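Local coordinates for envelopment polyprotein (Bovine Schmallenberg virus BH80/Germany/2011, PDB 7A56) that probably drives fusion of the viral and host-cell membranes during entry, acting as a class II fusion glycoprotein, here in its trimeric postfusion form, at residues A[71-75]-A[341-347]; A[109-115]-A[324-330]; A[132-136]-A[164-169]; A[256-260]-A[274-278]; A[387-393]-A[421-427]. All coordinates share one frame; numbering follows the deposited sequence.

Interaction 1: residues A[71-75]-A[341-347]; sequences RNSYI and MLGDFDY
R71 turns CG away from its own backbone N (chi1 156°) and stays extended as far as NE, D344 sets its CG likewise (chi1 -180°), and the two charged ends meet, with S73 CB lying over one face of the guanidinium. The resulting salt bridge, R71 NH1 to D344 OD1 at 2.7 Å, lies in the guanidinium plane, although the carboxylate is turned steeply against it. NH1 of R71 also donates to F345 O at 3.1 Å, arriving from above that carbonyl's plane. Arginine suits here because one group serves carboxylate and carbonyl together. D346 adds a long ion pair to R71, its other oxygen held by N95 N. The framework is a five-stranded antiparallel sheet in which strand 70-80 neighbours strand 335-343, whose chain then bends through an inverse gamma turn centred on D344. S73 N gives a nearly straight bond to G343 O, 2.9 Å long, and the backbone angles of G343 call for glycine. Y347, whose CB points toward strand 71-75, brings its ring to S73: its OH donates to S73 O at 2.8 Å and accepts from L342 N at 2.9 Å, so one buried hydroxyl ties both segments. I75 lays CG2 over a face of the Y347 ring, 4.1 Å from the centroid. Y74 CB rests 3.9 Å from M341 CB, with the Y74 ring reaching on to L61 of the second subunit.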
# COMPACT_ATOMS: atom_id res chain seq x y z
N ARG A 71 -25.32 11.19 42.55
CA ARG A 71 -24.11 10.93 41.80
C ARG A 71 -24.48 10.24 40.48
O ARG A 71 -25.36 9.36 40.44
CB ARG A 71 -23.15 10.08 42.64
CG ARG A 71 -22.10 9.24 41.87
CD ARG A 71 -21.22 8.45 42.85
NE ARG A 71 -20.11 7.72 42.22
CZ ARG A 71 -20.17 6.45 41.79
NH1 ARG A 71 -21.28 5.73 41.92
NH2 ARG A 71 -19.09 5.89 41.24
N ASN A 72 -23.84 10.66 39.40
CA ASN A 72 -24.04 10.10 38.08
C ASN A 72 -22.66 9.70 37.58
O ASN A 72 -21.80 10.57 37.38
CB ASN A 72 -24.69 11.11 37.15
CG ASN A 72 -25.53 10.47 36.10
OD1 ASN A 72 -25.25 9.36 35.65
ND2 ASN A 72 -26.60 11.15 35.72
N SER A 73 -22.40 8.41 37.45
CA SER A 73 -21.03 7.99 37.25
C SER A 73 -20.93 7.34 35.89
O SER A 73 -21.94 6.88 35.30
CB SER A 73 -20.54 7.02 38.30
OG SER A 73 -21.39 5.93 38.30
N TYR A 74 -19.68 7.29 35.41
CA TYR A 74 -19.45 6.67 34.09
C TYR A 74 -18.21 5.78 34.11
O TYR A 74 -17.35 5.83 35.00
CB TYR A 74 -19.29 7.72 32.99
CG TYR A 74 -18.08 8.58 33.12
CD1 TYR A 74 -16.81 8.13 32.73
CD2 TYR A 74 -18.20 9.87 33.62
CE1 TYR A 74 -15.70 8.92 32.86
CE2 TYR A 74 -17.11 10.69 33.74
CZ TYR A 74 -15.86 10.23 33.36
OH TYR A 74 -14.81 11.11 33.51
N ILE A 75 -18.12 5.00 33.01
CA ILE A 75 -16.92 4.25 32.69
C ILE A 75 -16.64 4.47 31.21
O ILE A 75 -17.56 4.57 30.39
CB ILE A 75 -17.06 2.75 33.04
CG1 ILE A 75 -15.72 2.03 32.80
CG2 ILE A 75 -18.22 2.10 32.28
CD1 ILE A 75 -15.62 0.70 33.51
N MET A 341 -22.81 5.68 30.93
CA MET A 341 -23.21 6.51 32.10
C MET A 341 -24.67 6.20 32.41
O MET A 341 -25.57 6.75 31.77
CB MET A 341 -23.03 7.98 31.75
CG MET A 341 -23.35 8.99 32.94
SD MET A 341 -22.42 10.50 32.57
CE MET A 341 -22.06 11.07 34.24
N LEU A 342 -24.90 5.34 33.42
CA LEU A 342 -26.24 4.87 33.72
C LEU A 342 -26.87 5.57 34.94
O LEU A 342 -28.07 5.41 35.19
CB LEU A 342 -26.22 3.35 33.96
CG LEU A 342 -25.58 2.54 32.84
CD1 LEU A 342 -25.67 1.00 33.04
CD2 LEU A 342 -26.23 2.90 31.53
N GLY A 343 -26.10 6.31 35.69
CA GLY A 343 -26.61 6.76 37.00
C GLY A 343 -25.61 6.43 38.08
O GLY A 343 -24.42 6.41 37.80
N ASP A 344 -26.07 6.13 39.31
CA ASP A 344 -25.17 5.94 40.44
C ASP A 344 -24.76 4.48 40.58
O ASP A 344 -25.34 3.70 41.34
CB ASP A 344 -25.86 6.46 41.71
CG ASP A 344 -25.01 6.33 42.97
OD1 ASP A 344 -23.75 6.30 42.91
OD2 ASP A 344 -25.62 6.30 44.07
N PHE A 345 -23.75 4.09 39.78
CA PHE A 345 -23.31 2.71 39.72
C PHE A 345 -21.80 2.61 39.81
O PHE A 345 -21.07 3.59 39.62
CB PHE A 345 -23.82 2.07 38.42
CG PHE A 345 -25.30 2.05 38.35
CD1 PHE A 345 -26.02 1.12 39.06
CD2 PHE A 345 -25.97 3.01 37.65
CE1 PHE A 345 -27.38 1.10 39.03
CE2 PHE A 345 -27.35 3.01 37.62
CZ PHE A 345 -28.06 2.04 38.30
N ASP A 346 -21.34 1.40 40.14
CA ASP A 346 -19.94 1.01 39.95
C ASP A 346 -19.85 0.17 38.68
O ASP A 346 -20.74 -0.63 38.37
CB ASP A 346 -19.40 0.18 41.10
CG ASP A 346 -19.28 0.97 42.43
OD1 ASP A 346 -19.24 2.23 42.44
OD2 ASP A 346 -19.21 0.27 43.47
N TYR A 347 -18.74 0.31 37.98
CA TYR A 347 -18.54 -0.42 36.75
C TYR A 347 -17.17 -1.09 36.73
O TYR A 347 -16.17 -0.49 37.15
CB TYR A 347 -18.60 0.53 35.58
CG TYR A 347 -19.74 1.50 35.54
CD1 TYR A 347 -20.94 1.16 34.89
CD2 TYR A 347 -19.59 2.81 36.01
CE1 TYR A 347 -21.98 2.09 34.77
CE2 TYR A 347 -20.65 3.72 35.93
CZ TYR A 347 -21.83 3.35 35.33
OH TYR A 347 -22.83 4.26 35.19

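Interaction 2: residues A[109-115]-A[324-330]; sequences VINKASY and MEVHKKV
N111 and K328 form one hydrogen-bonded antiparallel pair, A113 and V326 the next, each joined by two backbone bonds; the shortest is K328 N to N111 O at 2.8 Å. The pairing carries on to Y115, whose N donates to M324 O, also at 2.8 Å, and M324 N returns a bond to Y115 O. At the other end a water lies 2.8 Å from V109 O and accepts from V330 N at 3.1 Å.

The CH-pi contact lies on the face that carries K112, S114, E325 and H327, which the end of I110 reaches. I110 sets CG1 between its backbone N and carbonyl carbon (chi1 61°), which brings CD1 over the centre of the H327 imidazole, 3.7 Å from the centroid, a place suited to a slim aliphatic end. The ring's rotation is fixed by a polar bond within its own segment, H327 NE2 to E325 OE1 at 2.7 Å, running in the ring plane and reaching the carboxylate on its anti side. K112 crosses E325 at a slant, CD coming 3.6 Å from OE1, and the K112 ammonium, beyond salt-bridge range, would still probably steady that negative charge.

Apolar contacts gather on the other face, where Y115 CD1 meets V326 CG2 at 3.5 Å and the M324 methyl touches Y115 CB. The Y115 hydroxyl is taken up by P239 O.

Strand 325-328 lies between strand 98-134 and strand 316-318, whose L316 packs on V326, while strands 187-192 and 197-206 pair with the long strand along its other edge as Y190 packs on Y115 and D199 on I110.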
# COMPACT_ATOMS: atom_id res chain seq x y z
N VAL A 109 -16.31 -6.32 10.75
CA VAL A 109 -15.27 -5.47 10.18
C VAL A 109 -14.86 -6.13 8.87
O VAL A 109 -14.38 -7.27 8.88
CB VAL A 109 -14.03 -5.33 11.06
CG1 VAL A 109 -13.00 -4.54 10.28
CG2 VAL A 109 -14.33 -4.62 12.44
N ILE A 110 -15.02 -5.42 7.76
CA ILE A 110 -14.45 -5.89 6.47
C ILE A 110 -14.04 -4.68 5.65
O ILE A 110 -14.56 -3.57 5.84
CB ILE A 110 -15.42 -6.72 5.63
CG1 ILE A 110 -16.61 -5.86 5.29
CG2 ILE A 110 -15.85 -7.99 6.33
CD1 ILE A 110 -17.27 -6.33 4.05
N ASN A 111 -13.09 -4.87 4.72
CA ASN A 111 -12.84 -3.83 3.75
C ASN A 111 -13.48 -4.29 2.42
O ASN A 111 -13.68 -5.48 2.19
CB ASN A 111 -11.33 -3.52 3.58
CG ASN A 111 -10.76 -2.59 4.67
OD1 ASN A 111 -11.49 -1.80 5.25
ND2 ASN A 111 -9.46 -2.65 4.89
N LYS A 112 -13.87 -3.34 1.59
CA LYS A 112 -14.50 -3.77 0.33
C LYS A 112 -14.26 -2.72 -0.73
O LYS A 112 -14.07 -1.54 -0.42
CB LYS A 112 -16.02 -3.99 0.49
CG LYS A 112 -16.80 -2.78 0.85
CD LYS A 112 -18.29 -3.14 1.12
CE LYS A 112 -19.08 -1.92 1.63
NZ LYS A 112 -20.49 -2.24 2.07
N ALA A 113 -14.27 -3.16 -2.00
CA ALA A 113 -14.28 -2.22 -3.11
C ALA A 113 -14.97 -2.88 -4.31
O ALA A 113 -15.15 -4.11 -4.37
CB ALA A 113 -12.86 -1.75 -3.47
N SER A 114 -15.45 -2.03 -5.22
CA SER A 114 -16.02 -2.49 -6.47
C SER A 114 -14.90 -2.78 -7.46
O SER A 114 -13.82 -2.18 -7.42
CB SER A 114 -16.97 -1.43 -7.08
OG SER A 114 -17.87 -0.95 -6.06
N TYR A 115 -15.18 -3.71 -8.37
CA TYR A 115 -14.25 -4.05 -9.46
C TYR A 115 -15.03 -4.14 -10.75
O TYR A 115 -16.24 -4.43 -10.77
CB TYR A 115 -13.53 -5.40 -9.18
CG TYR A 115 -12.47 -5.30 -8.09
CD1 TYR A 115 -12.84 -5.07 -6.72
CD2 TYR A 115 -11.12 -5.43 -8.39
CE1 TYR A 115 -11.85 -4.96 -5.75
CE2 TYR A 115 -10.14 -5.35 -7.44
CZ TYR A 115 -10.52 -5.11 -6.08
OH TYR A 115 -9.55 -4.98 -5.11
N MET A 324 -19.00 -5.55 -9.97
CA MET A 324 -18.63 -6.65 -9.08
C MET A 324 -18.14 -6.08 -7.75
O MET A 324 -17.64 -4.99 -7.75
CB MET A 324 -17.50 -7.50 -9.69
CG MET A 324 -17.32 -8.74 -8.87
SD MET A 324 -16.02 -9.84 -9.30
CE MET A 324 -14.58 -8.86 -9.08
N GLU A 325 -18.19 -6.83 -6.64
CA GLU A 325 -17.72 -6.36 -5.33
C GLU A 325 -16.84 -7.41 -4.67
O GLU A 325 -17.17 -8.60 -4.68
CB GLU A 325 -18.90 -6.03 -4.42
CG GLU A 325 -18.47 -5.50 -3.05
CD GLU A 325 -19.60 -4.81 -2.30
OE1 GLU A 325 -19.99 -5.31 -1.21
OE2 GLU A 325 -20.06 -3.75 -2.79
N VAL A 326 -15.68 -6.99 -4.17
CA VAL A 326 -14.75 -7.87 -3.48
C VAL A 326 -14.65 -7.40 -2.02
O VAL A 326 -14.61 -6.18 -1.73
CB VAL A 326 -13.37 -7.90 -4.15
CG1 VAL A 326 -12.35 -8.78 -3.37
CG2 VAL A 326 -13.56 -8.36 -5.67
N HIS A 327 -14.60 -8.38 -1.11
CA HIS A 327 -14.45 -8.15 0.34
C HIS A 327 -13.09 -8.68 0.76
O HIS A 327 -12.63 -9.70 0.23
CB HIS A 327 -15.54 -8.87 1.12
CG HIS A 327 -16.90 -8.29 0.90
ND1 HIS A 327 -18.03 -8.80 1.49
CD2 HIS A 327 -17.30 -7.21 0.19
CE1 HIS A 327 -19.07 -8.07 1.15
NE2 HIS A 327 -18.66 -7.11 0.34
N LYS A 328 -12.41 -7.96 1.67
CA LYS A 328 -11.13 -8.37 2.22
C LYS A 328 -11.28 -8.53 3.74
O LYS A 328 -11.74 -7.60 4.42
CB LYS A 328 -10.01 -7.36 1.94
CG LYS A 328 -8.65 -7.88 2.44
CD LYS A 328 -7.49 -6.94 2.17
CE LYS A 328 -6.22 -7.46 2.83
NZ LYS A 328 -5.60 -8.64 2.08
N LYS A 329 -10.86 -9.70 4.23
CA LYS A 329 -10.66 -9.95 5.65
C LYS A 329 -9.35 -9.31 6.10
O LYS A 329 -8.29 -9.50 5.49
CB LYS A 329 -10.63 -11.45 5.92
CG LYS A 329 -11.92 -12.13 5.54
CD LYS A 329 -11.98 -13.57 6.04
CE LYS A 329 -12.06 -14.57 4.87
NZ LYS A 329 -12.38 -15.96 5.33
N VAL A 330 -9.44 -8.61 7.22
CA VAL A 330 -8.40 -7.73 7.72
C VAL A 330 -8.37 -7.93 9.23
O VAL A 330 -9.30 -8.47 9.84
CB VAL A 330 -8.67 -6.25 7.37
CG1 VAL A 330 -8.66 -6.00 5.88
CG2 VAL A 330 -10.05 -5.77 7.95
O HOH W 1 -12.09 -8.94 8.70

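Interaction 3: residues A[132-136]-A[164-169]; sequences EEVCT and EWGCLA
C135 and C167 are joined covalently, SG to SG at 2.1 Å, and this disulfide is the tight centre of the contact. Each cysteine places its sulfur opposite its own backbone N (chi1 166° and -173°), extending it toward the other segment, and the S-S torsion of 88° is close to the relaxed value. A169 fills in beside it, its methyl CB lying 3.5 Å from C135 O; a small side chain fits here because S158 also packs against it.

The other half is loose and wet. E164 runs its extended chain past that of E133 in the opposite direction, and no direct hydrogen bond joins the two segments. Water fills the role instead: one molecule accepts from C135 N at 2.9 Å and donates to E164 OE2, also at 2.9 Å, while another donates to E133 O and to E164 OE1. A long acidic side chain suits E164, since both of its oxygens can take protons from water. The loop itself is shaped by a type II turn from E164 to C167, closed by C167 N to E164 O at 3.1 Å, with G166 at positive phi. It lies far out at one end of the elongated molecule, consistent with the tip of domain II, where class II fusion proteins carry their fusion loops.

E133 OE2 and E164 OE2 are like charges 4.2 Å apart, a closeness probably eased by K292, which forms a salt bridge with E133, and more weakly by R291. Chemically, the join therefore depends on one covalent bond, with bridging water taking the place of direct polar contacts.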
# COMPACT_ATOMS: atom_id res chain seq x y z
N GLU A 132 -2.08 -13.71 -48.52
CA GLU A 132 -2.12 -13.59 -49.97
C GLU A 132 -0.69 -13.59 -50.51
O GLU A 132 0.27 -13.33 -49.79
CB GLU A 132 -2.80 -12.30 -50.44
CG GLU A 132 -4.02 -11.91 -49.68
CD GLU A 132 -5.31 -12.20 -50.40
OE1 GLU A 132 -6.36 -11.67 -49.94
OE2 GLU A 132 -5.28 -12.96 -51.40
N GLU A 133 -0.56 -13.82 -51.80
CA GLU A 133 0.73 -13.58 -52.43
C GLU A 133 0.52 -12.85 -53.74
O GLU A 133 -0.54 -12.97 -54.34
CB GLU A 133 1.57 -14.86 -52.66
CG GLU A 133 1.07 -15.83 -53.64
CD GLU A 133 2.04 -17.02 -53.78
OE1 GLU A 133 1.99 -17.91 -52.90
OE2 GLU A 133 2.86 -17.06 -54.72
N VAL A 134 1.54 -12.09 -54.16
CA VAL A 134 1.56 -11.43 -55.45
C VAL A 134 2.87 -11.76 -56.17
O VAL A 134 3.95 -11.85 -55.56
CB VAL A 134 1.34 -9.90 -55.33
CG1 VAL A 134 0.09 -9.59 -54.51
CG2 VAL A 134 2.53 -9.23 -54.71
N CYS A 135 2.75 -11.95 -57.49
CA CYS A 135 3.84 -12.43 -58.34
C CYS A 135 4.92 -11.37 -58.50
O CYS A 135 6.12 -11.68 -58.35
CB CYS A 135 3.25 -12.81 -59.69
SG CYS A 135 4.49 -13.07 -61.02
N THR A 136 4.52 -10.12 -58.70
CA THR A 136 5.43 -9.01 -58.95
C THR A 136 5.09 -7.81 -58.06
O THR A 136 4.01 -7.70 -57.48
CB THR A 136 5.39 -8.58 -60.42
OG1 THR A 136 6.51 -7.74 -60.65
CG2 THR A 136 4.13 -7.78 -60.68
N GLU A 164 4.24 -19.02 -58.15
CA GLU A 164 2.88 -19.43 -58.43
C GLU A 164 2.71 -19.69 -59.92
O GLU A 164 3.57 -19.36 -60.73
CB GLU A 164 1.88 -18.37 -57.97
CG GLU A 164 1.87 -17.07 -58.77
CD GLU A 164 0.73 -16.15 -58.27
OE1 GLU A 164 -0.43 -16.63 -58.20
OE2 GLU A 164 0.98 -15.00 -57.88
N TRP A 165 1.60 -20.33 -60.28
CA TRP A 165 1.37 -20.72 -61.67
C TRP A 165 1.43 -19.49 -62.58
O TRP A 165 0.75 -18.49 -62.32
CB TRP A 165 0.02 -21.46 -61.78
CG TRP A 165 -0.20 -22.23 -63.10
CD1 TRP A 165 0.02 -23.58 -63.35
CD2 TRP A 165 -0.70 -21.69 -64.32
NE1 TRP A 165 -0.32 -23.88 -64.64
CE2 TRP A 165 -0.75 -22.74 -65.26
CE3 TRP A 165 -1.11 -20.41 -64.71
CZ2 TRP A 165 -1.19 -22.56 -66.56
CZ3 TRP A 165 -1.54 -20.23 -66.00
CH2 TRP A 165 -1.58 -21.29 -66.91
N GLY A 166 2.31 -19.52 -63.57
CA GLY A 166 2.42 -18.44 -64.55
C GLY A 166 3.30 -17.27 -64.17
O GLY A 166 3.42 -16.31 -64.96
N CYS A 167 3.95 -17.31 -63.00
CA CYS A 167 4.86 -16.26 -62.59
C CYS A 167 6.29 -16.60 -62.99
O CYS A 167 6.76 -17.71 -62.75
CB CYS A 167 4.74 -16.05 -61.07
SG CYS A 167 5.66 -14.65 -60.42
N LEU A 168 7.01 -15.64 -63.57
CA LEU A 168 8.42 -15.84 -63.88
C LEU A 168 9.32 -14.80 -63.22
O LEU A 168 10.48 -14.65 -63.64
CB LEU A 168 8.61 -15.79 -65.41
CG LEU A 168 7.74 -16.75 -66.20
CD1 LEU A 168 7.75 -16.36 -67.67
CD2 LEU A 168 8.34 -18.12 -66.05
N ALA A 169 8.80 -14.05 -62.24
CA ALA A 169 9.55 -13.01 -61.57
C ALA A 169 10.64 -13.62 -60.67
O ALA A 169 10.54 -14.75 -60.17
CB ALA A 169 8.60 -12.13 -60.74
O HOH W 2 3.28 -15.31 -56.37
O HOH W 3 -1.78 -15.32 -55.83
O HOH W 4 0.09 -12.30 -58.50

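Interaction 4: residues A[256-260]-A[274-278]; sequences DLGST and IIGSG
I275, at the end of the two-stranded hairpin 268-275, meets a type II beta turn running from D256 to S259. It sets CG1 opposite its carbonyl carbon (chi1 -61°), sending CD1 toward the turn, where it lies 3.9 Å from L257 CD1 and 4.0 Å from G258 N. The two side chains cross at about a right angle, and a branched residue suits the place because its other arm, CG2, is left to meet T260 CG2 at 3.8 Å. G258 holds backbone angles that call for glycine, while S259 N closes the turn onto D256 O at 3.1 Å; the side-chain amide of Q268, from the hairpin, bonds both G258 N and D256 O.

G276 follows, its CA 3.9 Å from T260 CG2. S277 then turns its hydroxyl to the same threonine. T260 thus splits its two branches, the methyl going to I275 and G276 and the hydroxyl to S277. The second subunit joins in, with its K262 bonding S277 OG and packing on T260, so the site lies at a trimer contact. Between T260 OG1 and S277 OG runs a short hydrogen bond of 2.7 Å, in which either oxygen could be the donor.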
# COMPACT_ATOMS: atom_id res chain seq x y z
N ASP A 256 -2.79 -4.83 -17.08
CA ASP A 256 -4.01 -4.06 -17.27
C ASP A 256 -4.51 -4.21 -18.72
O ASP A 256 -3.77 -4.63 -19.63
CB ASP A 256 -3.76 -2.57 -16.90
CG ASP A 256 -5.02 -1.82 -16.45
OD1 ASP A 256 -6.18 -2.21 -16.78
OD2 ASP A 256 -4.81 -0.79 -15.78
N LEU A 257 -5.80 -3.91 -18.93
CA LEU A 257 -6.38 -4.00 -20.26
C LEU A 257 -5.59 -3.14 -21.24
O LEU A 257 -5.28 -1.97 -20.96
CB LEU A 257 -7.87 -3.58 -20.20
CG LEU A 257 -8.63 -3.64 -21.55
CD1 LEU A 257 -8.73 -5.08 -22.11
CD2 LEU A 257 -10.03 -3.05 -21.40
N GLY A 258 -5.21 -3.74 -22.41
CA GLY A 258 -4.43 -3.06 -23.43
C GLY A 258 -2.92 -3.20 -23.31
O GLY A 258 -2.21 -2.84 -24.25
N SER A 259 -2.41 -3.65 -22.19
CA SER A 259 -0.98 -3.88 -21.98
C SER A 259 -0.67 -5.33 -22.33
O SER A 259 -1.44 -6.23 -21.97
CB SER A 259 -0.58 -3.62 -20.51
OG SER A 259 -0.74 -2.24 -20.21
N THR A 260 0.42 -5.55 -23.07
CA THR A 260 0.76 -6.91 -23.50
C THR A 260 2.17 -7.29 -23.02
O THR A 260 2.93 -7.99 -23.72
CB THR A 260 0.61 -7.05 -25.01
OG1 THR A 260 1.45 -6.09 -25.64
CG2 THR A 260 -0.88 -6.81 -25.47
N ILE A 274 -9.97 -9.41 -29.45
CA ILE A 274 -8.78 -9.88 -28.75
C ILE A 274 -7.66 -8.87 -28.94
O ILE A 274 -7.53 -8.23 -30.00
CB ILE A 274 -8.32 -11.26 -29.23
CG1 ILE A 274 -9.49 -12.21 -29.28
CG2 ILE A 274 -7.27 -11.82 -28.29
CD1 ILE A 274 -9.05 -13.59 -29.69
N ILE A 275 -6.82 -8.76 -27.91
CA ILE A 275 -5.65 -7.89 -27.87
C ILE A 275 -4.44 -8.78 -27.67
O ILE A 275 -4.41 -9.59 -26.73
CB ILE A 275 -5.74 -6.86 -26.70
CG1 ILE A 275 -6.96 -5.96 -26.87
CG2 ILE A 275 -4.42 -6.04 -26.63
CD1 ILE A 275 -7.18 -4.95 -25.69
N GLY A 276 -3.42 -8.62 -28.52
CA GLY A 276 -2.17 -9.31 -28.24
C GLY A 276 -1.10 -8.62 -29.06
O GLY A 276 -1.40 -7.72 -29.84
N SER A 277 0.14 -8.96 -28.82
CA SER A 277 1.17 -8.36 -29.65
C SER A 277 2.28 -9.40 -29.83
O SER A 277 2.26 -10.47 -29.22
CB SER A 277 1.68 -7.04 -29.07
OG SER A 277 2.31 -7.29 -27.87
N GLY A 278 3.25 -9.07 -30.70
CA GLY A 278 4.37 -9.98 -30.88
C GLY A 278 4.71 -10.05 -32.37
O GLY A 278 3.95 -9.56 -33.19

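Interaction 5: residues A[387-393]-A[421-427]; sequences CSIKSNC and TVSVSVC. With PO4 (phosphate ion), chain J.
An antiparallel pair at the centre of a four-stranded sheet, consistent with the immunoglobulin-like domain III of class II fusion proteins, joins I389 to V426, K390 to S425 and S391 to V424. The backbone bonds K390 N to S425 O and S425 N to K390 O each span 2.9 Å. I389 and V426 lie side by side, with I389 CG1 4.1 Å from V426 CG2; their beta-branched shapes suit an interior where I411 and I358 of the facing sheet pack on them.

C387 and C427 close one end with a disulfide, SG to SG 2.1 Å. At the other, N392 brings its amide round with chi1 57°, so OD1 accepts from S423 N at 2.8 Å while ND2 donates to T421 O at 2.9 Å. S391 OG donates to S423 O, and by accepting from C393 N it forms an ST turn.

On the outer face K390 NZ donates at 3.0 Å to O3 of a phosphate, probably from the crystallisation liquor, which K398 and Q197 of the third subunit also hold. The pair is thus secured covalently at one end and by hydrogen bonds of the N392 side-chain amide at the other, and K390 gives the phosphate site a charged donor.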
# COMPACT_ATOMS: atom_id res chain seq x y z
N CYS A 387 -9.32 -14.86 17.33
CA CYS A 387 -8.24 -15.62 17.92
C CYS A 387 -6.92 -15.34 17.24
O CYS A 387 -6.86 -15.20 16.03
CB CYS A 387 -8.48 -17.12 17.81
SG CYS A 387 -9.82 -17.67 18.80
N SER A 388 -5.85 -15.39 18.01
CA SER A 388 -4.53 -15.48 17.39
C SER A 388 -4.34 -16.82 16.66
O SER A 388 -4.64 -17.89 17.21
CB SER A 388 -3.47 -15.33 18.47
OG SER A 388 -2.24 -14.99 17.89
N ILE A 389 -3.85 -16.80 15.43
CA ILE A 389 -3.52 -18.05 14.74
C ILE A 389 -2.01 -18.12 14.59
O ILE A 389 -1.37 -17.12 14.20
CB ILE A 389 -4.32 -18.20 13.42
CG1 ILE A 389 -3.98 -19.54 12.73
CG2 ILE A 389 -4.21 -16.98 12.49
CD1 ILE A 389 -4.97 -19.92 11.61
N LYS A 390 -1.42 -19.26 14.96
CA LYS A 390 0.02 -19.47 14.83
C LYS A 390 0.33 -20.81 14.15
O LYS A 390 -0.52 -21.71 14.10
CB LYS A 390 0.71 -19.38 16.20
CG LYS A 390 0.54 -17.95 16.80
CD LYS A 390 1.42 -17.68 17.97
CE LYS A 390 1.09 -16.29 18.54
NZ LYS A 390 1.08 -15.20 17.53
N SER A 391 1.55 -20.97 13.64
CA SER A 391 1.98 -22.21 13.02
C SER A 391 3.50 -22.29 13.06
O SER A 391 4.19 -21.29 13.26
CB SER A 391 1.48 -22.32 11.56
OG SER A 391 2.02 -23.44 10.83
N ASN A 392 4.01 -23.52 12.91
CA ASN A 392 5.43 -23.67 12.63
C ASN A 392 5.76 -23.18 11.23
O ASN A 392 6.89 -22.77 10.96
CB ASN A 392 5.89 -25.12 12.83
CG ASN A 392 5.12 -26.11 11.96
OD1 ASN A 392 3.91 -25.98 11.77
ND2 ASN A 392 5.82 -27.09 11.44
N CYS A 393 4.78 -23.17 10.33
CA CYS A 393 4.97 -22.55 9.04
C CYS A 393 4.66 -21.06 9.11
O CYS A 393 4.17 -20.56 10.13
CB CYS A 393 4.09 -23.24 8.00
SG CYS A 393 4.37 -25.01 7.94
N THR A 421 5.65 -32.23 9.67
CA THR A 421 4.39 -32.08 10.39
C THR A 421 4.03 -30.61 10.38
O THR A 421 4.87 -29.76 10.68
CB THR A 421 4.48 -32.59 11.83
OG1 THR A 421 5.01 -33.92 11.85
CG2 THR A 421 3.11 -32.59 12.48
N VAL A 422 2.79 -30.31 10.02
CA VAL A 422 2.27 -28.96 10.14
C VAL A 422 1.56 -28.86 11.48
O VAL A 422 0.68 -29.67 11.78
CB VAL A 422 1.31 -28.63 8.99
CG1 VAL A 422 0.64 -27.31 9.26
CG2 VAL A 422 2.04 -28.61 7.65
N SER A 423 1.96 -27.88 12.28
CA SER A 423 1.31 -27.52 13.54
C SER A 423 0.58 -26.19 13.40
O SER A 423 1.08 -25.28 12.73
CB SER A 423 2.33 -27.40 14.67
OG SER A 423 1.66 -27.44 15.92
N VAL A 424 -0.59 -26.08 14.02
CA VAL A 424 -1.38 -24.86 13.97
C VAL A 424 -2.07 -24.69 15.33
O VAL A 424 -2.58 -25.65 15.91
CB VAL A 424 -2.44 -24.86 12.85
CG1 VAL A 424 -3.35 -23.63 12.98
CG2 VAL A 424 -1.80 -24.93 11.44
N SER A 425 -2.08 -23.45 15.82
CA SER A 425 -2.82 -23.13 17.04
C SER A 425 -3.79 -22.01 16.72
O SER A 425 -3.48 -21.11 15.92
CB SER A 425 -1.86 -22.76 18.20
OG SER A 425 -1.35 -21.44 18.11
N VAL A 426 -4.97 -22.09 17.32
CA VAL A 426 -5.99 -21.03 17.24
C VAL A 426 -6.49 -20.74 18.66
O VAL A 426 -7.06 -21.62 19.30
CB VAL A 426 -7.15 -21.47 16.34
CG1 VAL A 426 -8.18 -20.34 16.24
CG2 VAL A 426 -6.61 -21.88 14.92
N CYS A 427 -6.31 -19.51 19.13
CA CYS A 427 -6.52 -19.19 20.56
C CYS A 427 -5.66 -20.20 21.34
O CYS A 427 -4.48 -20.40 21.03
CB CYS A 427 -8.02 -19.18 20.89
SG CYS A 427 -8.95 -17.58 20.66
P PO4 J . 4.48 -15.11 16.10
O1 PO4 J . 5.77 -14.61 15.52
O2 PO4 J . 4.27 -16.56 15.66
O3 PO4 J . 3.29 -14.28 15.66
O4 PO4 J . 4.54 -15.02 17.61
O HOH W 5 -2.87 -19.38 18.95

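The five contacts are spread along an elongated molecule, with interactions 1 and 3 on opposite sides of the chain's centre and their own centres 101 Å apart. Strand 98-134 links interactions 2 and 3 as it runs on from interaction 2, near the chain's centre, to interaction 3. Interaction 4 lies between these two, its nearest atoms about 10 Å from interaction 2 and about 17 Å from interaction 3. Strands 325-328 and 335-343 follow each other in sequence, connecting interaction 2 to interaction 1. Interaction 5 approaches interaction 2 to about 9 Å between nearest atoms; its K390 binds a phosphate ion, and the K112 side chain of interaction 2 lies about 5 Å from a phosphate.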